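Local coordinates for protein aryl acylamidase (bacterium CSBL00001, PDB 4YJ6) that probably hydrolyses the amide bond of N-acylated aryl amines, as an aryl acylamidase of the amidase signature family, at residues V73-G78 against S121-L126; P80-D85 against G129-P134; S114-K119 against N239-F244; G180-G185 against L222-I227; I204-F209 against A250-K255. One frame throughout, in Å; residues are numbered along the deposited sequence.

Contact 1 (V73-G78 against S121-L126); sequences VGMLAG and SGEDSL
A bend at chi2 of E123 (-69°) brings its CD close to M75, while in D124 chi1 (-76°) puts CG beside the backbone N, from where OD2 can reach G74 N. Both acidic residues sit where helix 115-122 ends in a Schellman motif: D124 is the C-prime residue with positive phi, and its N bonds back to S121 O. Against this helix end lies a type I beta turn, G74 to A77, and the two irregular elements dock by matching backbone donors to acceptors. G74 N gives a hydrogen bond of 2.7 Å to D124 OD2, approaching on the anti side of a carboxylate that also forms a salt bridge with R66. M75 N bonds to E123 OE1 at 2.8 Å, through the anti lone pair. The main chain adds two more links, L76 N to E123 O at 3.0 Å and G78 N to D124 O, the latter donor lying 37° above the carbonyl plane. The closeness depends on G74: a side chain there would run into E123 C. Over the acidic group of E123 curls the selenomethionine M75, its methyl CE 3.5 Å from E123 CD, and V240 of helix 231-241 touches both residues. At the far end of the contact, L126 CD1 rests 3.8 Å from G78 CA.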
# COMPACT_ATOMS: atom_id res chain seq x y z
N VAL A 73 -27.42 -4.36 -6.92
CA VAL A 73 -26.18 -3.63 -7.08
C VAL A 73 -25.24 -4.00 -5.92
O VAL A 73 -25.67 -4.54 -4.90
CB VAL A 73 -26.39 -2.09 -7.15
CG1 VAL A 73 -27.28 -1.72 -8.37
CG2 VAL A 73 -26.99 -1.55 -5.87
N GLY A 74 -23.96 -3.72 -6.10
CA GLY A 74 -22.96 -4.20 -5.17
C GLY A 74 -22.77 -3.33 -3.94
O GLY A 74 -23.33 -2.23 -3.80
N MSE A 75 -21.95 -3.82 -3.02
CA MSE A 75 -21.85 -3.15 -1.72
C MSE A 75 -21.03 -1.86 -1.77
O MSE A 75 -21.03 -1.07 -0.82
CB MSE A 75 -21.31 -4.13 -0.67
CG MSE A 75 -19.84 -4.31 -0.62
SE MSE A 75 -19.44 -5.69 0.79
CE MSE A 75 -20.16 -7.14 -0.38
N LEU A 76 -20.28 -1.64 -2.86
CA LEU A 76 -19.55 -0.39 -3.06
C LEU A 76 -20.11 0.35 -4.27
O LEU A 76 -19.41 1.10 -4.95
CB LEU A 76 -18.05 -0.66 -3.26
CG LEU A 76 -17.35 -1.14 -1.99
CD1 LEU A 76 -15.87 -1.42 -2.33
CD2 LEU A 76 -17.42 -0.11 -0.91
N ALA A 77 -21.39 0.17 -4.54
CA ALA A 77 -21.95 0.75 -5.76
C ALA A 77 -21.70 2.25 -5.90
O ALA A 77 -22.13 3.07 -5.06
CB ALA A 77 -23.48 0.44 -5.86
N GLY A 78 -20.99 2.61 -6.96
CA GLY A 78 -20.74 4.00 -7.29
C GLY A 78 -19.46 4.59 -6.69
O GLY A 78 -19.11 5.71 -6.99
N SER A 121 -14.57 -3.90 -8.73
CA SER A 121 -15.59 -3.75 -9.78
C SER A 121 -16.73 -4.76 -9.61
O SER A 121 -17.90 -4.47 -9.94
CB SER A 121 -14.96 -3.84 -11.17
OG SER A 121 -14.54 -5.17 -11.44
N GLY A 122 -16.42 -5.94 -9.08
CA GLY A 122 -17.42 -6.93 -8.77
C GLY A 122 -18.53 -6.46 -7.83
O GLY A 122 -19.66 -6.94 -7.92
N GLU A 123 -18.20 -5.54 -6.92
CA GLU A 123 -19.18 -4.97 -6.01
C GLU A 123 -19.52 -3.53 -6.42
O GLU A 123 -19.96 -2.71 -5.60
CB GLU A 123 -18.65 -5.06 -4.57
CG GLU A 123 -18.63 -6.51 -4.08
CD GLU A 123 -20.02 -7.12 -3.87
OE1 GLU A 123 -21.00 -6.39 -3.67
OE2 GLU A 123 -20.12 -8.37 -3.90
N ASP A 124 -19.36 -3.25 -7.72
CA ASP A 124 -19.81 -2.03 -8.36
C ASP A 124 -19.07 -0.76 -7.98
O ASP A 124 -19.54 0.33 -8.23
CB ASP A 124 -21.33 -1.85 -8.20
CG ASP A 124 -22.12 -2.76 -9.13
OD1 ASP A 124 -21.66 -2.97 -10.29
OD2 ASP A 124 -23.17 -3.26 -8.68
N SER A 125 -17.85 -0.88 -7.46
CA SER A 125 -16.96 0.25 -7.45
C SER A 125 -16.58 0.54 -8.91
O SER A 125 -16.50 -0.37 -9.75
CB SER A 125 -15.72 -0.07 -6.56
OG SER A 125 -14.78 0.99 -6.59
N LEU A 126 -16.39 1.82 -9.22
CA LEU A 126 -16.10 2.26 -10.60
C LEU A 126 -14.61 2.56 -10.74
O LEU A 126 -14.09 3.46 -10.07
CB LEU A 126 -16.92 3.53 -10.89
CG LEU A 126 -18.43 3.21 -10.86
CD1 LEU A 126 -19.28 4.51 -10.79
CD2 LEU A 126 -18.81 2.34 -12.08

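Contact 2 (P80-D85 against G129-P134); sequences PTLMKD and GQTNSP
L82 packs against G129 and Q130 of strand 126-131, its CB 3.4 Å from G129 O and its CD2 3.7 Å from G129 C. An alanine here would probably open a gap beside the G129-Q130 peptide, which would lose the branched end of the side chain that now covers it. Next to it, M83 N bonds to G129 O, M83 O accepts T131 N, and D85 N reaches T131 O at 2.9 Å. M83, a selenomethionine, and Q130 project from one face of this ladder, side by side and pointing the same way, with their CG atoms 3.7 Å apart; K84 and T131 take the other face. The paired strands are parallel neighbours in a mixed three-stranded sheet, joined through helix 115-122 in a beta-alpha-beta crossover, and strand 48-51 flanks 126-131 on its other edge. K84 leaves the ladder with CG anti to the backbone N (chi1 176°) and runs on extended, its CE passing 3.8 Å from S133 OG. NZ is hydrogen-bonded to S163, S164 and T182. K84 together with S163 and S187, which both bind a nearby phosphate, is consistent with the Ser-cisSer-Lys triad of amidase signature enzymes. Farther along, the carboxylate of D85 and the amide of Q130 are turned only 15° apart. A water donates to Q130 OE1 and, weakly, to D85 OD2, while a second water links D85 OD2 to S133 N. Beyond this shell, T96 holds D85 OD2 and the carbonyl of P94 takes Q130 NE2.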
# COMPACT_ATOMS: atom_id res chain seq x y z
N PRO A 80 -15.86 5.62 -6.56
CA PRO A 80 -14.82 5.70 -7.58
C PRO A 80 -13.46 5.30 -7.03
O PRO A 80 -13.16 5.64 -5.89
CB PRO A 80 -14.81 7.18 -7.96
CG PRO A 80 -15.21 7.89 -6.67
CD PRO A 80 -16.19 6.94 -5.98
N THR A 81 -12.64 4.62 -7.82
CA THR A 81 -11.34 4.23 -7.32
C THR A 81 -10.39 4.04 -8.50
O THR A 81 -10.82 4.11 -9.66
CB THR A 81 -11.43 2.94 -6.44
OG1 THR A 81 -10.18 2.73 -5.77
CG2 THR A 81 -11.73 1.70 -7.31
N LEU A 82 -9.11 3.84 -8.21
CA LEU A 82 -8.13 3.51 -9.26
C LEU A 82 -7.24 2.36 -8.76
O LEU A 82 -7.05 2.22 -7.53
CB LEU A 82 -7.24 4.71 -9.60
CG LEU A 82 -7.88 5.86 -10.39
CD1 LEU A 82 -8.67 6.80 -9.48
CD2 LEU A 82 -6.78 6.63 -11.11
N MSE A 83 -6.74 1.55 -9.70
CA MSE A 83 -5.87 0.41 -9.31
C MSE A 83 -4.43 0.90 -9.53
O MSE A 83 -4.19 2.00 -10.10
CB MSE A 83 -6.15 -0.82 -10.18
CG MSE A 83 -5.71 -0.53 -11.61
SE MSE A 83 -5.88 -2.10 -12.68
CE MSE A 83 -4.64 -3.31 -11.78
N LYS A 84 -3.49 0.08 -9.10
CA LYS A 84 -2.06 0.42 -9.19
C LYS A 84 -1.39 -0.21 -10.41
O LYS A 84 -1.57 -1.41 -10.69
CB LYS A 84 -1.38 -0.09 -7.92
CG LYS A 84 0.16 0.11 -7.88
CD LYS A 84 0.64 -0.34 -6.50
CE LYS A 84 2.16 -0.38 -6.47
NZ LYS A 84 2.63 -0.81 -5.13
N ASP A 85 -0.56 0.57 -11.10
CA ASP A 85 0.18 0.07 -12.26
C ASP A 85 1.48 -0.67 -11.84
O ASP A 85 2.60 -0.21 -12.14
CB ASP A 85 0.51 1.28 -13.18
CG ASP A 85 1.27 0.86 -14.43
OD1 ASP A 85 1.22 -0.34 -14.79
OD2 ASP A 85 1.87 1.78 -15.08
N GLY A 129 -9.03 4.26 -13.65
CA GLY A 129 -7.68 4.22 -14.22
C GLY A 129 -6.64 3.59 -13.30
O GLY A 129 -7.01 2.82 -12.41
N GLN A 130 -5.36 3.90 -13.53
CA GLN A 130 -4.25 3.31 -12.76
C GLN A 130 -3.36 4.39 -12.19
O GLN A 130 -3.25 5.48 -12.76
CB GLN A 130 -3.37 2.46 -13.67
CG GLN A 130 -4.11 1.32 -14.36
CD GLN A 130 -3.21 0.57 -15.32
OE1 GLN A 130 -2.34 1.18 -15.95
NE2 GLN A 130 -3.43 -0.73 -15.48
N THR A 131 -2.69 4.05 -11.09
CA THR A 131 -1.80 4.96 -10.39
C THR A 131 -0.33 4.58 -10.51
O THR A 131 0.01 3.41 -10.72
CB THR A 131 -2.17 5.01 -8.88
OG1 THR A 131 -2.19 3.67 -8.37
CG2 THR A 131 -3.57 5.63 -8.69
N ASN A 132 0.55 5.57 -10.34
CA ASN A 132 1.99 5.43 -10.58
C ASN A 132 2.70 4.58 -9.51
O ASN A 132 2.33 4.63 -8.33
CB ASN A 132 2.62 6.83 -10.55
CG ASN A 132 3.95 6.90 -11.28
OD1 ASN A 132 4.28 6.08 -12.10
ND2 ASN A 132 4.74 7.94 -10.96
N SER A 133 3.73 3.84 -9.95
CA SER A 133 4.61 3.04 -9.09
C SER A 133 6.03 3.22 -9.64
O SER A 133 6.19 3.49 -10.83
CB SER A 133 4.19 1.54 -9.17
OG SER A 133 5.18 0.64 -8.61
N PRO A 134 7.06 3.07 -8.78
CA PRO A 134 8.44 2.94 -9.25
C PRO A 134 8.63 1.62 -10.00
O PRO A 134 7.83 0.67 -9.86
CB PRO A 134 9.25 2.90 -7.95
CG PRO A 134 8.31 2.19 -6.99
CD PRO A 134 6.95 2.83 -7.33
O HOH W 1 -4.28 2.70 -6.92
O HOH W 2 3.38 3.31 -13.07
O HOH W 3 0.02 2.06 -17.19

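Contact 3 (S114-K119 against N239-F244); sequences STYPLK and NVLHGF
K119 reaches from helix 115-122 to the end of helix 231-241, and much of its side chain passes main-chain oxygens. CB lies 4.0 Å from V240 O. Farther out, CD comes within 3.5 Å of L241 O. The bend at chi3 (79°) then places CE 3.3 Å from V240 O. At the tip, NZ makes a hydrogen bond of 3.0 Å to L241 O, coming from well above the carbonyl plane (73° out of it), and weak ones to V240 O and H242 O. It also donates to a water at 2.6 Å, which in turn donates to F244 O. An alanine here would probably leave the carbonyls of V240, L241 and H242 without their shared cationic partner and the water less firmly held. The helices also meet closer to their backbones: the V240 methyl CG1 packs on the carbonyl oxygen K119 O at only 3.1 Å, and an apolar pair forms where L241 CD2 touches Y116 CD1 at 3.8 Å. Y116 itself is fixed at its far end by a hydrogen bond between its OH and T81 OG1. H242 is the first residue to leave helical geometry, and the ammonium group gathers the last carbonyls of the helix and that of H242; a lysine so placed, at the C-terminal end of a helix, probably gains from the negative end of the helix dipole.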
# COMPACT_ATOMS: atom_id res chain seq x y z
N SER A 114 -5.87 -8.93 -11.81
CA SER A 114 -5.31 -8.82 -10.46
C SER A 114 -6.46 -8.54 -9.49
O SER A 114 -7.57 -8.19 -9.92
CB SER A 114 -4.20 -7.79 -10.40
OG SER A 114 -4.62 -6.57 -10.91
N THR A 115 -6.23 -8.71 -8.19
CA THR A 115 -7.37 -8.84 -7.26
C THR A 115 -8.15 -7.57 -7.07
O THR A 115 -9.38 -7.59 -7.07
CB THR A 115 -6.85 -9.31 -5.91
OG1 THR A 115 -6.20 -10.57 -6.11
CG2 THR A 115 -8.04 -9.45 -4.91
N TYR A 116 -7.47 -6.45 -6.87
CA TYR A 116 -8.21 -5.22 -6.56
C TYR A 116 -9.23 -4.83 -7.68
O TYR A 116 -10.38 -4.64 -7.37
CB TYR A 116 -7.22 -4.09 -6.26
CG TYR A 116 -7.86 -2.84 -5.77
CD1 TYR A 116 -8.10 -2.66 -4.40
CD2 TYR A 116 -8.18 -1.80 -6.65
CE1 TYR A 116 -8.68 -1.52 -3.92
CE2 TYR A 116 -8.75 -0.63 -6.17
CZ TYR A 116 -8.98 -0.50 -4.80
OH TYR A 116 -9.54 0.64 -4.29
N PRO A 117 -8.81 -4.71 -8.96
CA PRO A 117 -9.81 -4.33 -9.98
C PRO A 117 -10.96 -5.35 -10.10
O PRO A 117 -12.12 -4.96 -10.25
CB PRO A 117 -8.98 -4.23 -11.27
CG PRO A 117 -7.76 -5.12 -11.06
CD PRO A 117 -7.44 -4.86 -9.53
N LEU A 118 -10.64 -6.64 -10.00
CA LEU A 118 -11.64 -7.69 -10.13
C LEU A 118 -12.67 -7.55 -9.02
O LEU A 118 -13.88 -7.45 -9.29
CB LEU A 118 -10.97 -9.06 -10.05
CG LEU A 118 -11.97 -10.23 -10.07
CD1 LEU A 118 -12.66 -10.31 -11.43
CD2 LEU A 118 -11.27 -11.53 -9.73
N LYS A 119 -12.22 -7.55 -7.76
CA LYS A 119 -13.18 -7.63 -6.67
C LYS A 119 -13.87 -6.31 -6.41
O LYS A 119 -15.07 -6.28 -6.08
CB LYS A 119 -12.50 -8.18 -5.41
CG LYS A 119 -12.02 -9.62 -5.69
CD LYS A 119 -11.80 -10.38 -4.43
CE LYS A 119 -13.10 -10.87 -3.82
NZ LYS A 119 -12.79 -11.49 -2.51
N ASN A 239 -14.11 -5.84 3.37
CA ASN A 239 -15.23 -6.77 3.23
C ASN A 239 -15.41 -7.24 1.79
O ASN A 239 -15.83 -8.37 1.57
CB ASN A 239 -16.53 -6.14 3.74
CG ASN A 239 -16.71 -6.34 5.23
OD1 ASN A 239 -15.94 -7.06 5.87
ND2 ASN A 239 -17.76 -5.77 5.78
N VAL A 240 -15.08 -6.38 0.84
CA VAL A 240 -15.10 -6.76 -0.56
C VAL A 240 -13.87 -7.57 -0.97
O VAL A 240 -13.99 -8.56 -1.67
CB VAL A 240 -15.23 -5.49 -1.45
CG1 VAL A 240 -15.00 -5.81 -3.01
CG2 VAL A 240 -16.63 -4.88 -1.25
N LEU A 241 -12.70 -7.14 -0.52
CA LEU A 241 -11.43 -7.69 -1.04
C LEU A 241 -11.13 -9.06 -0.47
O LEU A 241 -10.58 -9.91 -1.18
CB LEU A 241 -10.26 -6.75 -0.69
CG LEU A 241 -10.25 -5.44 -1.52
CD1 LEU A 241 -9.22 -4.47 -0.94
CD2 LEU A 241 -9.95 -5.72 -3.01
N HIS A 242 -11.42 -9.29 0.81
CA HIS A 242 -10.99 -10.56 1.42
C HIS A 242 -11.84 -11.72 0.91
O HIS A 242 -12.96 -11.53 0.39
CB HIS A 242 -11.00 -10.49 2.95
CG HIS A 242 -12.31 -10.87 3.57
ND1 HIS A 242 -13.40 -10.02 3.55
CD2 HIS A 242 -12.70 -11.98 4.24
CE1 HIS A 242 -14.42 -10.61 4.17
NE2 HIS A 242 -14.01 -11.79 4.60
N GLY A 243 -11.30 -12.93 1.07
CA GLY A 243 -12.09 -14.14 0.87
C GLY A 243 -11.36 -15.23 0.10
O GLY A 243 -10.40 -14.99 -0.61
N PHE A 244 -11.84 -16.44 0.27
CA PHE A 244 -11.23 -17.64 -0.30
C PHE A 244 -11.10 -17.57 -1.82
O PHE A 244 -12.03 -17.16 -2.53
CB PHE A 244 -12.09 -18.85 0.10
CG PHE A 244 -11.57 -20.15 -0.43
CD1 PHE A 244 -10.38 -20.67 0.05
CD2 PHE A 244 -12.29 -20.86 -1.39
CE1 PHE A 244 -9.91 -21.88 -0.44
CE2 PHE A 244 -11.82 -22.08 -1.89
CZ PHE A 244 -10.65 -22.61 -1.40
O HOH W 4 -11.91 -13.94 -2.94

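Contact 4 (G180-G185 against L222-I227); sequences GGTDGG and LYEGPI. With PO4 (phosphate ion), chain B.
L222 sets its CD2 3.6 Å from G184 CA, so close that a side chain on that glycine would collide with it. Y223 follows as half of a hydrogen-bonded antiparallel pair with D183: its N bonds to D183 O at 2.9 Å, while the return bond from D183 N is weak. The ring leans on the same carbonyl, CD2 being 3.4 Å from D183 O, and stands 80° to the D183 carboxylate, which R189 and N437 hold. E224 runs side by side with T182, CG to CG2 at 4.0 Å, and a water donates to both E224 OE1 and G181 O. G225 exchanges two bonds with G181; the one from G181 N to G225 O, 2.9 Å, lies nearly along the C=O axis. Past strand 180-183, G184 N and G185 N both grip O3 of a phosphate, probably a crystallisation ion, consistent with the family's oxyanion hole; the hydroxyls of S163 and S187 bind it too. Strand 178-183 is the edge of the large mixed sheet, with 223-228 between it and 198-201; helix 231-241 packs on P226, and the carboxylate of E224 meets the backbone N atoms of T115 and Y116 at the start of helix 115-122.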
# COMPACT_ATOMS: atom_id res chain seq x y z
N GLY A 180 -6.28 1.24 -4.61
CA GLY A 180 -5.62 -0.03 -4.39
C GLY A 180 -4.10 0.09 -4.31
O GLY A 180 -3.45 0.75 -5.12
N GLY A 181 -3.53 -0.56 -3.31
CA GLY A 181 -2.10 -0.64 -3.17
C GLY A 181 -1.65 -2.08 -3.22
O GLY A 181 -2.45 -3.03 -3.13
N THR A 182 -0.35 -2.27 -3.43
CA THR A 182 0.23 -3.60 -3.32
C THR A 182 1.44 -3.48 -2.42
O THR A 182 1.98 -2.38 -2.24
CB THR A 182 0.62 -4.22 -4.68
OG1 THR A 182 1.73 -3.53 -5.27
CG2 THR A 182 -0.60 -4.16 -5.64
N ASP A 183 1.87 -4.61 -1.86
CA ASP A 183 2.83 -4.51 -0.73
C ASP A 183 3.69 -5.78 -0.68
O ASP A 183 3.17 -6.87 -0.41
CB ASP A 183 1.94 -4.35 0.54
CG ASP A 183 2.72 -4.05 1.83
OD1 ASP A 183 3.72 -4.71 2.16
OD2 ASP A 183 2.26 -3.12 2.54
N GLY A 184 5.00 -5.64 -0.95
CA GLY A 184 5.96 -6.73 -0.91
C GLY A 184 7.07 -6.38 0.12
O GLY A 184 7.74 -7.28 0.62
N GLY A 185 7.22 -5.09 0.42
CA GLY A 185 8.17 -4.63 1.46
C GLY A 185 7.55 -3.50 2.27
O GLY A 185 8.23 -2.83 3.02
N LEU A 222 3.34 -11.19 -0.46
CA LEU A 222 2.84 -10.07 -1.25
C LEU A 222 1.36 -9.91 -0.96
O LEU A 222 0.63 -10.91 -0.87
CB LEU A 222 2.98 -10.35 -2.76
CG LEU A 222 4.39 -10.78 -3.20
CD1 LEU A 222 4.41 -11.06 -4.74
CD2 LEU A 222 5.41 -9.69 -2.85
N TYR A 223 0.92 -8.66 -0.87
CA TYR A 223 -0.46 -8.37 -0.51
C TYR A 223 -1.06 -7.30 -1.40
O TYR A 223 -0.37 -6.36 -1.83
CB TYR A 223 -0.47 -7.75 0.89
CG TYR A 223 0.31 -8.49 1.95
CD1 TYR A 223 -0.26 -9.60 2.61
CD2 TYR A 223 1.59 -8.07 2.33
CE1 TYR A 223 0.43 -10.27 3.62
CE2 TYR A 223 2.30 -8.76 3.36
CZ TYR A 223 1.70 -9.85 3.98
OH TYR A 223 2.35 -10.52 4.99
N GLU A 224 -2.38 -7.39 -1.64
CA GLU A 224 -3.14 -6.23 -2.14
C GLU A 224 -4.04 -5.72 -1.03
O GLU A 224 -4.55 -6.51 -0.22
CB GLU A 224 -4.00 -6.63 -3.35
CG GLU A 224 -3.11 -7.14 -4.54
CD GLU A 224 -3.75 -7.02 -5.90
OE1 GLU A 224 -4.56 -6.10 -6.15
OE2 GLU A 224 -3.42 -7.89 -6.75
N GLY A 225 -4.24 -4.41 -0.97
CA GLY A 225 -5.11 -3.86 0.06
C GLY A 225 -5.39 -2.39 -0.19
O GLY A 225 -4.82 -1.79 -1.08
N PRO A 226 -6.27 -1.82 0.63
CA PRO A 226 -6.77 -0.46 0.44
C PRO A 226 -5.95 0.61 1.15
O PRO A 226 -5.42 0.36 2.24
CB PRO A 226 -8.17 -0.54 1.04
CG PRO A 226 -7.98 -1.48 2.22
CD PRO A 226 -6.96 -2.52 1.72
N ILE A 227 -5.89 1.79 0.53
CA ILE A 227 -5.47 3.01 1.20
C ILE A 227 -6.69 3.94 1.26
O ILE A 227 -7.34 4.14 0.25
CB ILE A 227 -4.31 3.66 0.43
CG1 ILE A 227 -3.11 2.71 0.43
CG2 ILE A 227 -3.92 5.07 1.04
CD1 ILE A 227 -1.94 3.14 -0.47
P PO4 B . 6.93 -3.44 -2.91
O1 PO4 B . 8.26 -2.67 -2.88
O2 PO4 B . 7.34 -4.88 -3.12
O3 PO4 B . 6.28 -3.25 -1.58
O4 PO4 B . 6.04 -3.02 -4.04
O HOH W 5 -4.35 -3.37 -5.18

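Contact 5 (I204-F209 against A250-K255); sequences IGRVPF and ASLRVK
R206 and L252 cross obliquely, with the leucine methyl CD1 3.5 Å above one face of the guanidinium plane and offset toward its rim. The arginine reaches this place by a folded path: CG stands anti to the backbone N (chi1 -177°), after which bends at chi2 and chi3 bring the chain round, although its CB points away from the partner loop. V254 comes in at a slant, its CG2 3.6 Å from R206 NH1. In the plane of the group, at its edge, a water accepts from NH1 at 2.9 Å and donates to V254 O, while D467 makes a salt bridge with NE. Next to the arginine in sequence, at G205, the two loops, neither of them helix or strand, come close enough for main chain to touch main chain. L252 N bonds to G205 O at 3.0 Å, and G205 CA meets A250 O at 3.2 Å; any side chain at G205 would run into that oxygen. I204 flanks the glycine, its CG1 resting 3.8 Å from A250 CB. The contact thus ties the loop after strand 198-201 to the loop after helix 231-241. One cation is served in two ways: aliphatic carbon covers part of its flat surface, while its N-H groups turn to a carboxylate and a water, so the buried charge is probably well compensated.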
# COMPACT_ATOMS: atom_id res chain seq x y z
N ILE A 204 -1.48 -12.65 5.55
CA ILE A 204 -1.28 -13.46 4.35
C ILE A 204 -2.49 -14.44 4.20
O ILE A 204 -2.97 -15.06 5.15
CB ILE A 204 0.12 -14.19 4.37
CG1 ILE A 204 0.33 -14.98 3.06
CG2 ILE A 204 0.24 -15.15 5.59
CD1 ILE A 204 0.42 -14.08 1.74
N GLY A 205 -2.96 -14.56 2.95
CA GLY A 205 -4.11 -15.42 2.65
C GLY A 205 -5.47 -14.78 2.83
O GLY A 205 -6.47 -15.38 2.45
N ARG A 206 -5.53 -13.59 3.43
CA ARG A 206 -6.80 -12.92 3.67
C ARG A 206 -7.41 -12.38 2.38
O ARG A 206 -8.59 -12.56 2.12
CB ARG A 206 -6.58 -11.76 4.69
CG ARG A 206 -7.87 -11.02 5.08
CD ARG A 206 -8.82 -11.94 5.86
NE ARG A 206 -8.25 -12.24 7.16
CZ ARG A 206 -8.46 -13.36 7.85
NH1 ARG A 206 -9.22 -14.34 7.39
NH2 ARG A 206 -7.90 -13.50 9.06
N VAL A 207 -6.60 -11.70 1.58
CA VAL A 207 -7.02 -11.23 0.23
C VAL A 207 -6.24 -12.03 -0.81
O VAL A 207 -5.01 -12.19 -0.70
CB VAL A 207 -6.66 -9.72 0.08
CG1 VAL A 207 -6.98 -9.17 -1.35
CG2 VAL A 207 -7.39 -8.91 1.13
N PRO A 208 -6.91 -12.58 -1.82
CA PRO A 208 -6.19 -13.40 -2.79
C PRO A 208 -5.06 -12.62 -3.46
O PRO A 208 -5.21 -11.42 -3.71
CB PRO A 208 -7.26 -13.75 -3.86
CG PRO A 208 -8.60 -13.53 -3.20
CD PRO A 208 -8.37 -12.48 -2.09
N PHE A 209 -3.93 -13.28 -3.73
CA PHE A 209 -2.89 -12.67 -4.54
C PHE A 209 -2.54 -13.67 -5.63
O PHE A 209 -2.25 -14.83 -5.31
CB PHE A 209 -1.62 -12.38 -3.70
CG PHE A 209 -0.69 -11.42 -4.40
CD1 PHE A 209 0.12 -11.86 -5.43
CD2 PHE A 209 -0.71 -10.08 -4.07
CE1 PHE A 209 0.94 -10.97 -6.13
CE2 PHE A 209 0.12 -9.15 -4.75
CZ PHE A 209 0.95 -9.61 -5.78
N ALA A 250 -1.95 -19.61 -0.43
CA ALA A 250 -2.04 -19.24 0.98
C ALA A 250 -3.47 -18.95 1.42
O ALA A 250 -3.69 -18.60 2.57
CB ALA A 250 -1.16 -18.01 1.23
N SER A 251 -4.43 -19.05 0.50
CA SER A 251 -5.76 -18.51 0.76
C SER A 251 -6.42 -19.12 1.98
O SER A 251 -6.42 -20.35 2.16
CB SER A 251 -6.69 -18.77 -0.46
OG SER A 251 -7.91 -18.09 -0.25
N LEU A 252 -7.06 -18.26 2.79
CA LEU A 252 -7.81 -18.70 3.95
C LEU A 252 -9.29 -18.87 3.63
O LEU A 252 -9.90 -17.99 3.04
CB LEU A 252 -7.71 -17.61 5.04
CG LEU A 252 -6.27 -17.27 5.40
CD1 LEU A 252 -6.25 -16.06 6.36
CD2 LEU A 252 -5.53 -18.44 6.05
N ARG A 253 -9.88 -19.99 4.03
CA ARG A 253 -11.28 -20.20 3.70
C ARG A 253 -12.13 -19.72 4.88
O ARG A 253 -12.74 -20.51 5.61
CB ARG A 253 -11.53 -21.67 3.37
CG ARG A 253 -12.87 -21.77 2.63
CD ARG A 253 -13.35 -23.09 2.76
NE ARG A 253 -12.91 -23.91 1.67
CZ ARG A 253 -13.62 -24.15 0.55
NH1 ARG A 253 -14.76 -23.57 0.32
NH2 ARG A 253 -13.13 -24.97 -0.37
N VAL A 254 -12.11 -18.41 5.10
CA VAL A 254 -12.89 -17.82 6.18
C VAL A 254 -13.52 -16.52 5.73
O VAL A 254 -12.98 -15.84 4.86
CB VAL A 254 -12.13 -17.71 7.59
CG1 VAL A 254 -10.80 -18.49 7.65
CG2 VAL A 254 -12.08 -16.31 8.18
N LYS A 255 -14.69 -16.23 6.30
CA LYS A 255 -15.44 -15.03 5.98
C LYS A 255 -15.52 -14.19 7.24
O LYS A 255 -15.87 -14.70 8.31
CB LYS A 255 -16.85 -15.38 5.51
CG LYS A 255 -16.84 -16.31 4.32
CD LYS A 255 -18.25 -16.61 3.84
CE LYS A 255 -18.20 -17.46 2.58
NZ LYS A 255 -19.59 -17.73 2.08
O HOH W 6 -7.62 -15.45 -0.26
O HOH W 7 -10.52 -14.61 4.83
O HOH W 8 -9.46 -15.36 2.44

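How the contacts relate
From the N terminus, contact 1 closes the first loop, tying the turn after helix 53-69 to the end of helix 115-122. Contact 2 opens before that loop ends and crosses it, pairing strand 80-84 with 126-131. Contact 3 crosses both, reaching from helix 115-122 to helix 231-241. The loop it closes encloses contact 4, where strand 178-183 joins 223-228 in the large sheet. Contact 5 crosses contacts 3 and 4, linking the loop before strand 223-228 to the one after helix 231-241. Contacts 1 and 2 are complete before 4 and 5 begin, yet a backbone bond between L82 and G180 ties contact 2 to contact 4, joining the small sheet to the large one.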